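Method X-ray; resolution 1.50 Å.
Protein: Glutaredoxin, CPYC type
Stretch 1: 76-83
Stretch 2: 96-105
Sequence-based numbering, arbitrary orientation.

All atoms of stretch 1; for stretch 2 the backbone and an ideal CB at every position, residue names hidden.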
ATOM      1  N   PHE A  76       1.831  -2.113   1.543  1.00 17.12           N
ATOM      2  CA  PHE A  76       2.336  -2.764   2.753  1.00 16.98           C
ATOM      3  C   PHE A  76       1.749  -4.155   2.887  1.00 17.14           C
ATOM      4  O   PHE A  76       0.556  -4.362   2.611  1.00 16.42           O
ATOM      5  CB  PHE A  76       1.946  -1.960   4.012  1.00 17.71           C
ATOM      6  CG  PHE A  76       2.467  -0.530   4.027  1.00 17.43           C
ATOM      7  CD1 PHE A  76       1.805   0.488   3.296  1.00 17.16           C
ATOM      8  CD2 PHE A  76       3.536  -0.196   4.857  1.00 20.90           C
ATOM      9  CE1 PHE A  76       2.248   1.822   3.374  1.00 19.35           C
ATOM     10  CE2 PHE A  76       3.974   1.098   4.962  1.00 21.93           C
ATOM     11  CZ  PHE A  76       3.344   2.116   4.209  1.00 22.11           C
ATOM     12  N   ILE A  77       2.574  -5.117   3.322  1.00 16.82           N
ATOM     13  CA  ILE A  77       2.113  -6.475   3.576  1.00 18.49           C
ATOM     14  C   ILE A  77       2.654  -6.907   4.927  1.00 18.14           C
ATOM     15  O   ILE A  77       3.856  -6.739   5.187  1.00 19.39           O
ATOM     16  CB  ILE A  77       2.590  -7.441   2.476  1.00 19.01           C
ATOM     17  CG1 ILE A  77       2.004  -6.979   1.107  1.00 18.10           C
ATOM     18  CG2 ILE A  77       2.196  -8.871   2.833  1.00 19.72           C
ATOM     19  CD1 ILE A  77       2.558  -7.845  -0.047  1.00 20.22           C
ATOM     20  N   ASN A  78       1.775  -7.438   5.793  1.00 19.06           N
ATOM     21  CA  ASN A  78       2.225  -7.979   7.103  1.00 20.39           C
ATOM     22  C   ASN A  78       2.942  -6.901   7.931  1.00 20.71           C
ATOM     23  O   ASN A  78       3.881  -7.200   8.692  1.00 25.32           O
ATOM     24  CB  ASN A  78       3.155  -9.198   6.902  1.00 22.32           C
ATOM     25  CG  ASN A  78       3.280 -10.042   8.155  1.00 28.90           C
ATOM     26  OD1 ASN A  78       2.313 -10.238   8.860  1.00 27.41           O
ATOM     27  ND2 ASN A  78       4.488 -10.521   8.427  1.00 32.71           N
ATOM     28  N   GLY A  79       2.543  -5.647   7.746  1.00 19.64           N
ATOM     29  CA  GLY A  79       3.054  -4.519   8.523  1.00 22.55           C
ATOM     30  C   GLY A  79       4.342  -3.932   7.981  1.00 24.26           C
ATOM     31  O   GLY A  79       4.896  -3.006   8.608  1.00 26.97           O
ATOM     32  N   LYS A  80       4.856  -4.462   6.870  1.00 20.39           N
ATOM     33  CA  LYS A  80       6.145  -4.069   6.307  1.00 23.00           C
ATOM     34  C   LYS A  80       5.935  -3.450   4.925  1.00 23.38           C
ATOM     35  O   LYS A  80       5.234  -4.017   4.069  1.00 21.45           O
ATOM     36  CB  LYS A  80       7.055  -5.279   6.194  1.00 25.55           C
ATOM     37  CG  LYS A  80       8.360  -5.040   5.442  1.00 30.17           C
ATOM     38  CD  LYS A  80       9.283  -6.268   5.510  1.00 29.85           C
ATOM     39  CE  LYS A  80      10.644  -5.929   4.974  1.00 32.78           C
ATOM     40  NZ  LYS A  80      11.546  -7.101   5.019  1.00 52.45           N
ATOM     41  N   PHE A  81       6.577  -2.310   4.699  1.00 22.08           N
ATOM     42  CA  PHE A  81       6.484  -1.683   3.399  1.00 21.20           C
ATOM     43  C   PHE A  81       7.125  -2.558   2.315  1.00 23.62           C
ATOM     44  O   PHE A  81       8.295  -2.972   2.431  1.00 25.32           O
ATOM     45  CB  PHE A  81       7.187  -0.332   3.459  1.00 22.85           C
ATOM     46  CG  PHE A  81       7.243   0.368   2.151  1.00 21.79           C
ATOM     47  CD1 PHE A  81       6.082   0.725   1.489  1.00 22.32           C
ATOM     48  CD2 PHE A  81       8.467   0.696   1.589  1.00 22.37           C
ATOM     49  CE1 PHE A  81       6.152   1.415   0.281  1.00 22.45           C
ATOM     50  CE2 PHE A  81       8.562   1.384   0.374  1.00 22.62           C
ATOM     51  CZ  PHE A  81       7.361   1.724  -0.300  1.00 22.12           C
ATOM     52  N   LEU A  82       6.375  -2.808   1.238  1.00 20.35           N
ATOM     53  CA  LEU A  82       6.891  -3.561   0.094  1.00 20.09           C
ATOM     54  C   LEU A  82       7.511  -2.650  -0.955  1.00 26.98           C
ATOM     55  O   LEU A  82       8.617  -2.931  -1.454  1.00 26.47           O
ATOM     56  CB  LEU A  82       5.746  -4.393  -0.522  1.00 20.62           C
ATOM     57  CG  LEU A  82       6.195  -5.151  -1.762  1.00 21.48           C
ATOM     58  CD1 LEU A  82       7.195  -6.212  -1.399  1.00 33.11           C
ATOM     59  CD2 LEU A  82       4.977  -5.772  -2.415  1.00 24.38           C
ATOM     60  N   GLY A  83       6.818  -1.589  -1.329  1.00 19.41           N
ATOM     61  CA  GLY A  83       7.264  -0.750  -2.458  1.00 18.46           C
ATOM     62  C   GLY A  83       6.090  -0.097  -3.162  1.00 16.42           C
ATOM     63  O   GLY A  83       4.976  -0.023  -2.617  1.00 19.69           O
ATOM     64  N   UNK A  96       7.656 -13.814  -5.483  1.00 19.31           N
ATOM     65  CA  UNK A  96       7.723 -13.417  -4.078  1.00 18.64           C
ATOM     66  C   UNK A  96       6.440 -12.790  -3.557  1.00 19.58           C
ATOM     67  O   UNK A  96       6.248 -12.862  -2.333  1.00 20.18           O
ATOM     68  CB  UNK A  96       8.878 -12.434  -3.878  1.00 18.64           C
ATOM     69  N   UNK A  97       5.583 -12.208  -4.419  1.00 17.92           N
ATOM     70  CA  UNK A  97       4.342 -11.617  -3.914  1.00 17.16           C
ATOM     71  C   UNK A  97       3.477 -12.699  -3.334  1.00 18.46           C
ATOM     72  O   UNK A  97       2.968 -12.552  -2.213  1.00 19.06           O
ATOM     73  CB  UNK A  97       3.591 -10.865  -5.015  1.00 17.16           C
ATOM     74  N   UNK A  98       3.367 -13.825  -4.031  1.00 18.85           N
ATOM     75  CA  UNK A  98       2.608 -14.965  -3.507  1.00 19.70           C
ATOM     76  C   UNK A  98       3.166 -15.422  -2.157  1.00 19.74           C
ATOM     77  O   UNK A  98       2.399 -15.631  -1.185  1.00 21.28           O
ATOM     78  CB  UNK A  98       2.632 -16.125  -4.505  1.00 19.70           C
ATOM     79  N   UNK A  99       4.494 -15.559  -2.053  1.00 20.85           N
ATOM     80  CA  UNK A  99       5.096 -16.034  -0.812  1.00 21.50           C
ATOM     81  C   UNK A  99       4.856 -15.040   0.328  1.00 21.83           C
ATOM     82  O   UNK A  99       4.541 -15.451   1.453  1.00 22.71           O
ATOM     83  CB  UNK A  99       6.596 -16.267  -1.005  1.00 21.50           C
ATOM     84  N   UNK A 100       5.000 -13.738   0.065  1.00 20.69           N
ATOM     85  CA  UNK A 100       4.786 -12.753   1.130  1.00 19.10           C
ATOM     86  C   UNK A 100       3.336 -12.779   1.588  1.00 20.25           C
ATOM     87  O   UNK A 100       3.025 -12.605   2.797  1.00 20.84           O
ATOM     88  CB  UNK A 100       5.166 -11.349   0.656  1.00 19.10           C
ATOM     89  N   UNK A 101       2.406 -12.976   0.644  1.00 18.76           N
ATOM     90  CA  UNK A 101       0.981 -13.028   1.012  1.00 17.48           C
ATOM     91  C   UNK A 101       0.700 -14.249   1.854  1.00 20.58           C
ATOM     92  O   UNK A 101      -0.107 -14.178   2.812  1.00 20.83           O
ATOM     93  CB  UNK A 101       0.092 -13.036  -0.233  1.00 17.48           C
ATOM     94  N   UNK A 102       1.317 -15.380   1.523  1.00 21.91           N
ATOM     95  CA  UNK A 102       1.171 -16.577   2.338  1.00 21.68           C
ATOM     96  C   UNK A 102       1.690 -16.354   3.751  1.00 24.65           C
ATOM     97  O   UNK A 102       1.007 -16.704   4.737  1.00 26.39           O
ATOM     98  CB  UNK A 102       1.904 -17.753   1.689  1.00 21.68           C
ATOM     99  N   UNK A 103       2.883 -15.763   3.865  1.00 24.63           N
ATOM    100  CA  UNK A 103       3.506 -15.512   5.155  1.00 23.99           C
ATOM    101  C   UNK A 103       2.666 -14.550   5.988  1.00 23.18           C
ATOM    102  O   UNK A 103       2.614 -14.680   7.229  1.00 27.15           O
ATOM    103  CB  UNK A 103       4.918 -14.955   4.965  1.00 23.99           C
ATOM    104  N   UNK A 104       1.963 -13.624   5.342  1.00 22.42           N
ATOM    105  CA  UNK A 104       1.054 -12.686   6.025  1.00 21.78           C
ATOM    106  C   UNK A 104      -0.261 -13.315   6.446  1.00 25.90           C
ATOM    107  O   UNK A 104      -1.046 -12.650   7.165  1.00 25.46           O
ATOM    108  CB  UNK A 104       0.763 -11.490   5.116  1.00 21.78           C
ATOM    109  N   UNK A 105      -0.550 -14.555   6.024  1.00 22.49           N
ATOM    110  CA  UNK A 105      -1.879 -15.125   6.269  1.00 23.73           C
ATOM    111  C   UNK A 105      -2.994 -14.562   5.420  1.00 26.00           C
ATOM    112  O   UNK A 105      -4.179 -14.758   5.736  1.00 25.05           O
ATOM    113  CB  UNK A 105      -2.249 -14.928   7.740  1.00 23.73           C
TER

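Stretch 1 is a hairpin, its two strands joined by a type I' turn from I77 to K80, and it offers the helix of stretch 2 an apolar patch: I77 and L82 both point their CA-to-CB bonds toward it, with N78 at the patch's polar edge. No hydrogen bond runs directly between the stretches, so the rules here concern shape and apolarity.

Position 96 opens the helical segment, and its ideal CB finds nothing of stretch 1 within 5.5 Å. Many residues would do, small polar ones among them; the deposited one is T96, whose OG1 hydrogen-bonds to a residue just outside the stretch.

At position 97 the CA-to-CB bond points sideways and the ideal CB touches nothing, yet the methyl ends of I77 and L82 lie within range of a longer side chain. A long apolar side chain such as leucine or methionine could reach them, whereas alanine would stop short. L97 does so with chi1 t and chi2 p: its CD1 comes within 3.6 Å of I77 CD1 and 4.2 Å of L82 CD2, one methyl meeting both residues of the patch.

Positions 98 and 99 have helical backbone angles and ideal CB atoms with nothing of stretch 1 within 5.5 Å, so stretch 1 sets no limit on them and any residue content in a helix would suit. They are E98 and K99, neither in contact with the hairpin.

Position 100 is different. Its CB points toward stretch 1, with the ideal CB 4.4 Å from I77 CD1, and L82 lies farther along the same face. Leucine, isoleucine, methionine or valine would all be plausible, the longer ones better placed to extend to L82. L100, chi1 m and chi2 t, sets its CD1 3.8 Å from L82 CD1, while its backbone O lies 3.8 Å from I77 CG2, so the main chain itself packs on the isoleucine.

From position 101 the CB points away, which would argue for indifference, but a long apolar chain can bend its end back to I77. L101 does this, its CD2 lying 4.0 Å from I77 CD1; I77 CD1 thus meets side chains from three leucines.

Positions 102 and 103 ask for little: the first is out of reach, the second points sideways with nothing near its ideal CB. Polar helix formers suit both, and Q102 and E103 occupy them without contacting stretch 1.

Position 104 is the tightest spot. Its CA is 5.0 Å from that of N78, and the ideal CB already sits 3.8 Å from both I77 CG2 and N78 CB. A small side chain suits this approach, and A104 fills it with a single methyl, 3.8 Å from I77 CG2 and from N78 CB. Beside this contact a water donates to N78 OD1 (2.6 Å from its O) and to A104 O (3.1 Å), a polar link at the edge of the patch.

Position 105 has phi of 73°, which favours glycine, and it closes the helix in a Schellman motif. It is G105, whose N bonds to Q102 O at 2.9 Å.

Stretch 2 96-105: TLEKLLQEAG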
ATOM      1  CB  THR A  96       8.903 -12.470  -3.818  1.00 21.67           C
ATOM      2  OG1 THR A  96       8.756 -11.271  -4.597  1.00 21.67           O
ATOM      3  CG2 THR A  96      10.229 -13.169  -4.077  1.00 20.41           C
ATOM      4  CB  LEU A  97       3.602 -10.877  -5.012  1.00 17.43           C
ATOM      5  CG  LEU A  97       2.328 -10.179  -4.509  1.00 18.07           C
ATOM      6  CD1 LEU A  97       2.734  -9.216  -3.368  1.00 21.56           C
ATOM      7  CD2 LEU A  97       1.736  -9.393  -5.648  1.00 19.13           C
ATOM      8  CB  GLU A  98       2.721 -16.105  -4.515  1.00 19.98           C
ATOM      9  CG  GLU A  98       2.014 -17.377  -4.052  1.00 23.12           C
ATOM     10  CD  GLU A  98       1.937 -18.425  -5.125  1.00 40.41           C
ATOM     11  OE1 GLU A  98       2.837 -18.483  -6.002  1.00 27.24           O
ATOM     12  OE2 GLU A  98       0.979 -19.225  -5.096  1.00 35.79           O
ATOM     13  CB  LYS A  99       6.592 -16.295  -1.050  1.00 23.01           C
ATOM     14  CG  LYS A  99       7.298 -16.757   0.209  1.00 24.82           C
ATOM     15  CD  LYS A  99       7.368 -18.237   0.358  1.00 50.00           C
ATOM     16  CE  LYS A  99       8.818 -18.620   0.751  1.00 60.46           C
ATOM     17  NZ  LYS A  99       9.051 -20.086   0.697  1.00 78.35           N
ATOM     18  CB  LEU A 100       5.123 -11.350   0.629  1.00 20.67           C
ATOM     19  CG  LEU A 100       6.622 -11.109   0.386  1.00 22.77           C
ATOM     20  CD1 LEU A 100       6.789  -9.771  -0.273  1.00 23.84           C
ATOM     21  CD2 LEU A 100       7.398 -11.168   1.715  1.00 27.13           C
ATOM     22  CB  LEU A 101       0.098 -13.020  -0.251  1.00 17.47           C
ATOM     23  CG  LEU A 101       0.108 -11.681  -1.001  1.00 18.05           C
ATOM     24  CD1 LEU A 101      -0.661 -11.832  -2.313  1.00 18.50           C
ATOM     25  CD2 LEU A 101      -0.471 -10.477  -0.179  1.00 19.98           C
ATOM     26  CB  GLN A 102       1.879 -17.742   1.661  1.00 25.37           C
ATOM     27  CG  GLN A 102       1.162 -18.179   0.384  1.00 27.50           C
ATOM     28  CD  GLN A 102       2.046 -19.072  -0.519  1.00 56.68           C
ATOM     29  OE1 GLN A 102       3.274 -18.994  -0.485  1.00 38.08           O
ATOM     30  NE2 GLN A 102       1.415 -19.916  -1.318  1.00 37.89           N
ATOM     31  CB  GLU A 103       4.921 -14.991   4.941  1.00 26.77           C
ATOM     32  CG  GLU A 103       5.848 -16.112   4.338  1.00 25.09           C
ATOM     33  CD  GLU A 103       7.218 -15.622   3.979  1.00 37.22           C
ATOM     34  OE1 GLU A 103       7.432 -14.395   3.902  1.00 45.45           O
ATOM     35  OE2 GLU A 103       8.073 -16.510   3.804  1.00 37.83           O
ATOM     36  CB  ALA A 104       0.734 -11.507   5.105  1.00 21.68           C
TER
HETATM   37  O   HOH W   1      -0.222  -9.914   8.478  1.00 36.93           O
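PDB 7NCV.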